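Local coordinates for tetratricopeptide TPR_2 repeat protein (Thermobaculum terrenum, PDB 5DJS), which is of unknown function but joins tetratricopeptide-repeat helices to a GT-B-type fold of the glycosyl transferase family 41 kind, with uridine-5'-diphosphate bound in the model, at residues V25-L36 with A45-C56; R303-C311 with A447-A455. The protein carries 1 engineered substitution. All blocks are in the same frame, centred on the assembly; numbering follows the deposited sequence.

How the contacts relate
A chain that joins a helical repeat array to a GT-B-type fold can be read from one contact in each part. Contact 1 comes first in sequence and pairs two neighbouring helices, 25-38 and 43-56, near the start of the chain. Contact 2 follows it and is far less local: more than 130 residues separate the loop after strand 300-304, at the edge of one parallel sheet, from helix 447-454, which belongs with the other sheet. The two share no helix or strand. Their centres lie about 41 Å apart on opposite sides of the chain's centre, and their nearest atoms about 22 Å, so they do not touch: one lies among the N-terminal helices, the other where the two sheet-bearing halves meet.

Contact 1 (V25-L36 with A45-C56); sequences VLASERACWRVL and ALHLLGLLHGEC
E29 and H53 share the single polar link between these helices, a weak hydrogen bond of 2.9 Å from H53 NE2 to E29 OE2. It is bent, with an angle of 125° at the hydrogen, and the carboxylate stands 61° from the imidazole plane. The other ring nitrogen, H53 ND1, is hydrogen-bonded to N58 OD1, so the ring is held at both nitrogens, weakly at NE2. E29 reaches H53 by an extended chain whose CG lies anti to the backbone N (chi1 171°), and on the way its CG passes L49.

L49 is a knob in a hole formed by E29, C32, W33 and L36. Its CD1 sits almost exactly over the six-membered ring of W33, 3.6 Å from the centroid, as a CH-pi contact, while L36 meets it tip to tip. Packing of this kind suits the antiparallel helices of a tetratricopeptide-repeat array; here the axes come within 9.2 Å, and segment 45-56 falls within a tetratricopeptide-repeat sequence range.

On one flank of the knob, C32 SG lies against L48 CD2 at 3.6 Å, and S28 brings its CB and OG to L52 CD1. The S28 hydroxyl itself is satisfied by A16 O of helix 5-21. Toward the C-terminal end of 25-36, both methyls of L36 straddle L46 CD1, and V35 CG1 rests on A45 CB at 3.8 Å. At the far end V25 CG1 touches C56 SG.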
loop_
_atom_site.group_PDB
_atom_site.type_symbol
_atom_site.label_atom_id
_atom_site.label_comp_id
_atom_site.label_asym_id
_atom_site.label_seq_id
_atom_site.Cartn_x
_atom_site.Cartn_y
_atom_site.Cartn_z
ATOM N N VAL A 25 1.613 20.595 7.084
ATOM C CA VAL A 25 0.583 20.696 6.044
ATOM C C VAL A 25 -0.271 21.951 6.242
ATOM O O VAL A 25 -0.448 22.725 5.299
ATOM C CB VAL A 25 -0.287 19.404 5.990
ATOM C CG1 VAL A 25 -1.535 19.575 5.126
ATOM C CG2 VAL A 25 0.547 18.237 5.469
ATOM N N LEU A 26 -0.787 22.145 7.459
ATOM C CA LEU A 26 -1.621 23.313 7.797
ATOM C C LEU A 26 -0.944 24.667 7.500
ATOM O O LEU A 26 -1.623 25.641 7.157
ATOM C CB LEU A 26 -2.074 23.261 9.272
ATOM C CG LEU A 26 -3.096 22.172 9.653
ATOM C CD1 LEU A 26 -3.137 21.960 11.162
ATOM C CD2 LEU A 26 -4.493 22.487 9.124
ATOM N N ALA A 27 0.381 24.719 7.621
ATOM C CA ALA A 27 1.146 25.930 7.311
ATOM C C ALA A 27 1.355 26.141 5.812
ATOM O O ALA A 27 1.353 27.284 5.351
ATOM C CB ALA A 27 2.490 25.911 8.026
ATOM N N SER A 28 1.568 25.055 5.064
ATOM C CA SER A 28 1.713 25.134 3.602
ATOM C C SER A 28 0.397 25.548 2.935
ATOM O O SER A 28 0.394 26.382 2.030
ATOM C CB SER A 28 2.194 23.801 3.022
ATOM O OG SER A 28 2.504 23.923 1.642
ATOM N N GLU A 29 -0.707 24.958 3.393
ATOM C CA GLU A 29 -2.048 25.316 2.928
ATOM C C GLU A 29 -2.330 26.809 3.103
ATOM O O GLU A 29 -2.726 27.476 2.152
ATOM C CB GLU A 29 -3.123 24.491 3.662
ATOM C CG GLU A 29 -4.562 24.946 3.408
ATOM C CD GLU A 29 -5.605 24.154 4.178
ATOM O OE1 GLU A 29 -5.430 23.944 5.396
ATOM O OE2 GLU A 29 -6.621 23.763 3.567
ATOM N N ARG A 30 -2.138 27.332 4.312
ATOM C CA ARG A 30 -2.530 28.722 4.597
ATOM C C ARG A 30 -1.673 29.722 3.798
ATOM O O ARG A 30 -2.158 30.791 3.407
ATOM C CB ARG A 30 -2.574 29.019 6.120
ATOM C CG ARG A 30 -1.348 29.664 6.775
ATOM C CD ARG A 30 -1.644 30.108 8.211
ATOM N NE ARG A 30 -2.010 28.983 9.075
ATOM C CZ ARG A 30 -1.158 28.191 9.736
ATOM N NH1 ARG A 30 0.164 28.374 9.680
ATOM N NH2 ARG A 30 -1.640 27.194 10.475
ATOM N N ALA A 31 -0.420 29.352 3.539
ATOM C CA ALA A 31 0.468 30.128 2.668
ATOM C C ALA A 31 0.008 30.102 1.205
ATOM O O ALA A 31 0.070 31.122 0.518
ATOM C CB ALA A 31 1.897 29.613 2.777
ATOM N N CYS A 32 -0.437 28.937 0.732
ATOM C CA CYS A 32 -1.031 28.812 -0.614
ATOM C C CYS A 32 -2.292 29.664 -0.792
ATOM O O CYS A 32 -2.503 30.226 -1.860
ATOM C CB CYS A 32 -1.380 27.362 -0.947
ATOM S SG CYS A 32 -0.001 26.313 -1.420
ATOM N N TRP A 33 -3.132 29.738 0.237
ATOM C CA TRP A 33 -4.316 30.609 0.193
ATOM C C TRP A 33 -3.912 32.076 0.100
ATOM O O TRP A 33 -4.522 32.824 -0.665
ATOM C CB TRP A 33 -5.268 30.378 1.390
ATOM C CG TRP A 33 -6.068 29.093 1.278
ATOM C CD1 TRP A 33 -6.039 28.037 2.139
ATOM C CD2 TRP A 33 -6.988 28.729 0.231
ATOM N NE1 TRP A 33 -6.888 27.038 1.702
ATOM C CE2 TRP A 33 -7.481 27.437 0.536
ATOM C CE3 TRP A 33 -7.446 29.371 -0.931
ATOM C CZ2 TRP A 33 -8.406 26.773 -0.276
ATOM C CZ3 TRP A 33 -8.365 28.709 -1.742
ATOM C CH2 TRP A 33 -8.837 27.421 -1.406
ATOM N N ARG A 34 -2.880 32.471 0.854
ATOM C CA ARG A 34 -2.358 33.854 0.812
ATOM C C ARG A 34 -1.883 34.271 -0.582
ATOM O O ARG A 34 -2.014 35.434 -0.951
ATOM C CB ARG A 34 -1.236 34.077 1.850
ATOM C CG ARG A 34 -1.739 34.324 3.267
ATOM C CD ARG A 34 -0.713 35.024 4.151
ATOM N NE ARG A 34 -1.253 35.236 5.499
ATOM C CZ ARG A 34 -1.221 34.354 6.508
ATOM N NH1 ARG A 34 -0.649 33.152 6.384
ATOM N NH2 ARG A 34 -1.771 34.683 7.677
ATOM N N VAL A 35 -1.351 33.321 -1.348
ATOM C CA VAL A 35 -0.967 33.560 -2.741
ATOM C C VAL A 35 -2.200 33.761 -3.628
ATOM O O VAL A 35 -2.207 34.639 -4.494
ATOM C CB VAL A 35 -0.110 32.397 -3.296
ATOM C CG1 VAL A 35 0.144 32.553 -4.797
ATOM C CG2 VAL A 35 1.217 32.313 -2.554
ATOM N N LEU A 36 -3.230 32.940 -3.429
ATOM C CA LEU A 36 -4.461 33.034 -4.224
ATOM C C LEU A 36 -5.327 34.256 -3.893
ATOM O O LEU A 36 -6.114 34.678 -4.741
ATOM C CB LEU A 36 -5.292 31.751 -4.098
ATOM C CG LEU A 36 -4.607 30.469 -4.588
ATOM C CD1 LEU A 36 -5.444 29.257 -4.232
ATOM C CD2 LEU A 36 -4.304 30.484 -6.080
ATOM N N ALA A 45 0.221 27.472 -7.012
ATOM C CA ALA A 45 -0.357 27.475 -5.678
ATOM C C ALA A 45 -1.652 26.664 -5.676
ATOM O O ALA A 45 -1.942 25.948 -4.713
ATOM C CB ALA A 45 -0.624 28.905 -5.236
ATOM N N LEU A 46 -2.439 26.817 -6.743
ATOM C CA LEU A 46 -3.537 25.901 -7.064
ATOM C C LEU A 46 -3.056 24.455 -7.041
ATOM O O LEU A 46 -3.644 23.617 -6.365
ATOM C CB LEU A 46 -4.123 26.214 -8.451
ATOM C CG LEU A 46 -5.381 27.087 -8.624
ATOM C CD1 LEU A 46 -5.950 27.681 -7.342
ATOM C CD2 LEU A 46 -5.122 28.184 -9.642
ATOM N N HIS A 47 -1.981 24.189 -7.780
ATOM C CA HIS A 47 -1.350 22.863 -7.817
ATOM C C HIS A 47 -0.928 22.307 -6.444
ATOM O O HIS A 47 -1.195 21.143 -6.143
ATOM C CB HIS A 47 -0.124 22.889 -8.729
ATOM C CG HIS A 47 0.738 21.671 -8.605
ATOM N ND1 HIS A 47 0.332 20.434 -9.052
ATOM C CD2 HIS A 47 1.977 21.501 -8.083
ATOM C CE1 HIS A 47 1.288 19.553 -8.816
ATOM N NE2 HIS A 47 2.293 20.172 -8.224
ATOM N N LEU A 48 -0.264 23.129 -5.635
ATOM C CA LEU A 48 0.231 22.693 -4.328
ATOM C C LEU A 48 -0.905 22.410 -3.335
ATOM O O LEU A 48 -0.869 21.394 -2.624
ATOM C CB LEU A 48 1.211 23.723 -3.749
ATOM C CG LEU A 48 1.926 23.391 -2.428
ATOM C CD1 LEU A 48 2.522 21.987 -2.417
ATOM C CD2 LEU A 48 3.009 24.424 -2.157
ATOM N N LEU A 49 -1.896 23.305 -3.293
ATOM C CA LEU A 49 -3.167 23.035 -2.596
ATOM C C LEU A 49 -3.852 21.763 -3.098
ATOM O O LEU A 49 -4.467 21.040 -2.320
ATOM C CB LEU A 49 -4.148 24.191 -2.743
ATOM C CG LEU A 49 -4.187 25.283 -1.689
ATOM C CD1 LEU A 49 -5.120 26.388 -2.148
ATOM C CD2 LEU A 49 -4.666 24.757 -0.352
ATOM N N GLY A 50 -3.766 21.524 -4.401
ATOM C CA GLY A 50 -4.133 20.249 -5.001
ATOM C C GLY A 50 -3.491 19.046 -4.339
ATOM O O GLY A 50 -4.217 18.165 -3.884
ATOM N N LEU A 51 -2.149 19.007 -4.282
ATOM C CA LEU A 51 -1.409 17.889 -3.645
ATOM C C LEU A 51 -1.867 17.653 -2.222
ATOM O O LEU A 51 -2.183 16.529 -1.847
ATOM C CB LEU A 51 0.094 18.156 -3.518
ATOM C CG LEU A 51 0.976 18.561 -4.670
ATOM C CD1 LEU A 51 2.437 18.489 -4.234
ATOM C CD2 LEU A 51 0.726 17.639 -5.824
ATOM N N LEU A 52 -1.859 18.733 -1.443
ATOM C CA LEU A 52 -2.024 18.664 -0.003
ATOM C C LEU A 52 -3.371 18.081 0.361
ATOM O O LEU A 52 -3.451 17.184 1.191
ATOM C CB LEU A 52 -1.861 20.054 0.625
ATOM C CG LEU A 52 -0.467 20.689 0.533
ATOM C CD1 LEU A 52 -0.546 22.174 0.871
ATOM C CD2 LEU A 52 0.534 19.979 1.436
ATOM N N HIS A 53 -4.418 18.587 -0.278
ATOM C CA HIS A 53 -5.765 18.041 -0.112
ATOM C C HIS A 53 -5.902 16.618 -0.665
ATOM O O HIS A 53 -6.675 15.823 -0.133
ATOM C CB HIS A 53 -6.806 18.997 -0.698
ATOM C CG HIS A 53 -7.072 20.177 0.182
ATOM N ND1 HIS A 53 -7.960 20.125 1.234
ATOM C CD2 HIS A 53 -6.539 21.421 0.204
ATOM C CE1 HIS A 53 -7.976 21.290 1.854
ATOM N NE2 HIS A 53 -7.122 22.094 1.251
ATOM N N GLY A 54 -5.143 16.304 -1.712
ATOM C CA GLY A 54 -5.016 14.939 -2.221
ATOM C C GLY A 54 -4.415 13.975 -1.214
ATOM O O GLY A 54 -4.904 12.857 -1.066
ATOM N N GLU A 55 -3.357 14.410 -0.526
ATOM C CA GLU A 55 -2.766 13.642 0.584
ATOM C C GLU A 55 -3.733 13.543 1.768
ATOM O O GLU A 55 -3.846 12.482 2.370
ATOM C CB GLU A 55 -1.424 14.237 1.041
ATOM C CG GLU A 55 -0.253 13.941 0.103
ATOM C CD GLU A 55 1.080 14.535 0.572
ATOM O OE1 GLU A 55 1.096 15.604 1.235
ATOM O OE2 GLU A 55 2.130 13.929 0.262
ATOM N N CYS A 56 -4.435 14.635 2.082
ATOM C CA CYS A 56 -5.465 14.637 3.144
ATOM C C CYS A 56 -6.734 13.829 2.808
ATOM O O CYS A 56 -7.529 13.570 3.700
ATOM C CB CYS A 56 -5.872 16.072 3.525
ATOM S SG CYS A 56 -4.564 17.060 4.290
#

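Contact 2 (R303-C311 with A447-A455); sequences RLSRFYLPC and ATSSLLRWA
F307 and W454 are the two rings that carry this contact, and CH-pi contacts are prominent between the segments. W454 lays one face of its indole against the backbone of the loop: R306 CA stands 3.7 Å from the centroid of the six-membered ring, only 7° off its normal, while the carbonyl carbon of R306 and the N of F307 lie over the same face nearer the rim. The F307 ring is clasped in turn. L451 CG sits over one face, 4.1 Å from the centroid, and Y308 CD1 takes the opposite face, so the ring is held from both sides.

Apolar side-chain contacts fill in around these faces. F307 CG points anti to its own backbone N (chi1 -173°), which carries the ring toward helix 447-454, where F307 CE1 comes within 3.6 Å of L451 CB. Nearer the backbone of F307, its CB meets W454 CD1 at the same distance, and C311 SG touches L451 CD2 more loosely, at 4.2 Å.

Polar groups border the rings rather than bridging the segments. S450 OG and A447 O approach the edge of F307 near its plane, and the S450 hydroxyl is hydrogen-bonded to D285 OD2. Within the loop, R306 NH1 donates to L309 O at 3.0 Å, coming from above the carbonyl plane, and R306 NH2 forms a salt bridge with D500 of helix 479-521, tying the turn to that long helix.

The loop leaves strand 300-304 at the edge of one six-stranded parallel sheet, and helix 447-454 lies in the crossover between strands 435-438 and 461-462 of the other. The A447 side chain comes within about 7 Å of the bound uridine-5'-diphosphate. The packing joins two Rossmann-like halves, whose facing arrangement is characteristic of the GT-B fold.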
loop_
_atom_site.group_PDB
_atom_site.type_symbol
_atom_site.label_atom_id
_atom_site.label_comp_id
_atom_site.label_asym_id
_atom_site.label_seq_id
_atom_site.Cartn_x
_atom_site.Cartn_y
_atom_site.Cartn_z
ATOM N N ARG A 303 9.363 -17.975 -1.413
ATOM C CA ARG A 303 8.035 -18.408 -0.989
ATOM C C ARG A 303 8.071 -19.024 0.413
ATOM O O ARG A 303 8.213 -20.243 0.561
ATOM C CB ARG A 303 7.467 -19.423 -1.982
ATOM C CG ARG A 303 7.360 -18.949 -3.422
ATOM C CD ARG A 303 7.092 -20.131 -4.348
ATOM N NE ARG A 303 6.394 -19.736 -5.576
ATOM C CZ ARG A 303 6.966 -19.215 -6.663
ATOM N NH1 ARG A 303 8.282 -18.991 -6.723
ATOM N NH2 ARG A 303 6.214 -18.915 -7.715
ATOM N N LEU A 304 7.923 -18.190 1.441
ATOM C CA LEU A 304 7.828 -18.681 2.821
ATOM C C LEU A 304 6.694 -19.720 2.965
ATOM O O LEU A 304 5.647 -19.606 2.316
ATOM C CB LEU A 304 7.551 -17.536 3.802
ATOM C CG LEU A 304 8.554 -16.397 3.955
ATOM C CD1 LEU A 304 7.976 -15.336 4.881
ATOM C CD2 LEU A 304 9.890 -16.895 4.464
ATOM N N SER A 305 6.899 -20.703 3.846
ATOM C CA SER A 305 5.919 -21.783 4.094
ATOM C C SER A 305 4.871 -21.426 5.170
ATOM O O SER A 305 4.270 -22.301 5.776
ATOM C CB SER A 305 6.677 -23.045 4.491
ATOM O OG SER A 305 7.498 -22.753 5.610
ATOM N N ARG A 306 4.695 -20.132 5.418
ATOM C CA ARG A 306 3.596 -19.572 6.192
ATOM C C ARG A 306 3.108 -18.316 5.425
ATOM O O ARG A 306 3.627 -18.001 4.354
ATOM C CB ARG A 306 4.100 -19.164 7.578
ATOM C CG ARG A 306 5.160 -18.077 7.531
ATOM C CD ARG A 306 5.564 -17.526 8.875
ATOM N NE ARG A 306 4.478 -17.244 9.820
ATOM C CZ ARG A 306 3.536 -16.315 9.704
ATOM N NH1 ARG A 306 3.437 -15.543 8.635
ATOM N NH2 ARG A 306 2.653 -16.162 10.674
ATOM N N PHE A 307 2.162 -17.580 6.003
ATOM C CA PHE A 307 1.702 -16.307 5.443
ATOM C C PHE A 307 2.855 -15.299 5.418
ATOM O O PHE A 307 3.672 -15.279 6.334
ATOM C CB PHE A 307 0.519 -15.769 6.265
ATOM C CG PHE A 307 -0.135 -14.541 5.687
ATOM C CD1 PHE A 307 -0.646 -14.549 4.388
ATOM C CD2 PHE A 307 -0.268 -13.377 6.451
ATOM C CE1 PHE A 307 -1.257 -13.424 3.863
ATOM C CE2 PHE A 307 -0.883 -12.249 5.927
ATOM C CZ PHE A 307 -1.383 -12.274 4.631
ATOM N N TYR A 308 2.922 -14.468 4.373
ATOM C CA TYR A 308 4.074 -13.567 4.183
ATOM C C TYR A 308 4.175 -12.379 5.152
ATOM O O TYR A 308 5.087 -11.579 5.006
ATOM C CB TYR A 308 4.145 -13.081 2.727
ATOM C CG TYR A 308 3.277 -11.872 2.366
ATOM C CD1 TYR A 308 1.877 -11.916 2.462
ATOM C CD2 TYR A 308 3.860 -10.697 1.887
ATOM C CE1 TYR A 308 1.098 -10.823 2.117
ATOM C CE2 TYR A 308 3.085 -9.600 1.534
ATOM C CZ TYR A 308 1.707 -9.664 1.652
ATOM O OH TYR A 308 0.944 -8.574 1.298
ATOM N N LEU A 309 3.263 -12.268 6.124
ATOM C CA LEU A 309 3.258 -11.178 7.093
ATOM C C LEU A 309 2.955 -11.704 8.497
ATOM O O LEU A 309 2.368 -12.781 8.624
ATOM C CB LEU A 309 2.174 -10.175 6.717
ATOM C CG LEU A 309 2.243 -9.564 5.322
ATOM C CD1 LEU A 309 0.993 -8.765 5.031
ATOM C CD2 LEU A 309 3.444 -8.662 5.232
ATOM N N PRO A 310 3.327 -10.938 9.551
ATOM C CA PRO A 310 2.934 -11.294 10.919
ATOM C C PRO A 310 1.488 -10.883 11.257
ATOM O O PRO A 310 1.140 -9.704 11.163
ATOM C CB PRO A 310 3.941 -10.519 11.784
ATOM C CG PRO A 310 4.282 -9.309 10.980
ATOM C CD PRO A 310 4.139 -9.700 9.527
ATOM N N CYS A 311 0.677 -11.857 11.675
ATOM C CA CYS A 311 -0.762 -11.683 11.951
ATOM C C CYS A 311 -1.159 -11.385 13.418
ATOM O O CYS A 311 -2.356 -11.301 13.732
ATOM C CB CYS A 311 -1.502 -12.930 11.473
ATOM S SG CYS A 311 -1.289 -13.267 9.715
ATOM N N ALA A 447 -3.382 -11.419 -1.792
ATOM C CA ALA A 447 -3.004 -11.130 -0.408
ATOM C C ALA A 447 -3.988 -11.784 0.581
ATOM O O ALA A 447 -3.573 -12.323 1.610
ATOM C CB ALA A 447 -2.921 -9.628 -0.167
ATOM N N THR A 448 -5.279 -11.743 0.255
ATOM C CA THR A 448 -6.313 -12.320 1.117
ATOM C C THR A 448 -6.495 -13.811 0.873
ATOM O O THR A 448 -6.655 -14.573 1.830
ATOM C CB THR A 448 -7.669 -11.634 0.913
ATOM O OG1 THR A 448 -7.980 -11.598 -0.489
ATOM C CG2 THR A 448 -7.636 -10.277 1.405
ATOM N N SER A 449 -6.476 -14.231 -0.393
ATOM C CA SER A 449 -6.560 -15.657 -0.698
ATOM C C SER A 449 -5.524 -16.416 0.156
ATOM O O SER A 449 -5.868 -17.404 0.792
ATOM C CB SER A 449 -6.393 -15.945 -2.203
ATOM O OG SER A 449 -5.032 -15.931 -2.589
ATOM N N SER A 450 -4.286 -15.914 0.205
ATOM C CA SER A 450 -3.211 -16.527 0.990
ATOM C C SER A 450 -3.533 -16.528 2.485
ATOM O O SER A 450 -3.551 -17.584 3.120
ATOM C CB SER A 450 -1.884 -15.798 0.738
ATOM O OG SER A 450 -0.826 -16.357 1.503
ATOM N N LEU A 451 -3.792 -15.339 3.027
ATOM C CA LEU A 451 -4.154 -15.157 4.448
ATOM C C LEU A 451 -5.187 -16.193 4.882
ATOM O O LEU A 451 -4.973 -16.922 5.844
ATOM C CB LEU A 451 -4.722 -13.744 4.701
ATOM C CG LEU A 451 -4.695 -13.101 6.102
ATOM C CD1 LEU A 451 -5.918 -12.219 6.306
ATOM C CD2 LEU A 451 -4.600 -14.083 7.259
ATOM N N LEU A 452 -6.293 -16.254 4.142
ATOM C CA LEU A 452 -7.393 -17.164 4.441
ATOM C C LEU A 452 -6.977 -18.645 4.385
ATOM O O LEU A 452 -7.327 -19.423 5.281
ATOM C CB LEU A 452 -8.576 -16.897 3.496
ATOM C CG LEU A 452 -9.298 -15.545 3.626
ATOM C CD1 LEU A 452 -10.343 -15.420 2.539
ATOM C CD2 LEU A 452 -9.947 -15.354 4.988
ATOM N N ARG A 453 -6.227 -19.032 3.355
ATOM C CA ARG A 453 -5.723 -20.407 3.254
ATOM C C ARG A 453 -4.840 -20.790 4.462
ATOM O O ARG A 453 -5.041 -21.838 5.074
ATOM C CB ARG A 453 -4.953 -20.614 1.949
ATOM C CG ARG A 453 -5.833 -20.681 0.709
ATOM C CD ARG A 453 -5.080 -21.265 -0.482
ATOM N NE ARG A 453 -5.913 -21.335 -1.687
ATOM C CZ ARG A 453 -6.887 -22.229 -1.918
ATOM N NH1 ARG A 453 -7.205 -23.176 -1.028
ATOM N NH2 ARG A 453 -7.564 -22.172 -3.066
ATOM N N TRP A 454 -3.902 -19.915 4.820
ATOM C CA TRP A 454 -3.026 -20.136 5.983
ATOM C C TRP A 454 -3.751 -20.132 7.334
ATOM O O TRP A 454 -3.239 -20.702 8.294
ATOM C CB TRP A 454 -1.895 -19.099 6.032
ATOM C CG TRP A 454 -0.867 -19.246 4.955
ATOM C CD1 TRP A 454 -0.545 -18.324 4.008
ATOM C CD2 TRP A 454 -0.017 -20.378 4.719
ATOM N NE1 TRP A 454 0.454 -18.806 3.192
ATOM C CE2 TRP A 454 0.803 -20.063 3.610
ATOM C CE3 TRP A 454 0.133 -21.627 5.338
ATOM C CZ2 TRP A 454 1.755 -20.955 3.097
ATOM C CZ3 TRP A 454 1.082 -22.516 4.832
ATOM C CH2 TRP A 454 1.882 -22.174 3.721
ATOM N N ALA A 455 -4.916 -19.488 7.417
ATOM C CA ALA A 455 -5.700 -19.449 8.655
ATOM C C ALA A 455 -6.821 -20.515 8.707
ATOM O O ALA A 455 -7.702 -20.444 9.566
ATOM C CB ALA A 455 -6.276 -18.050 8.849
#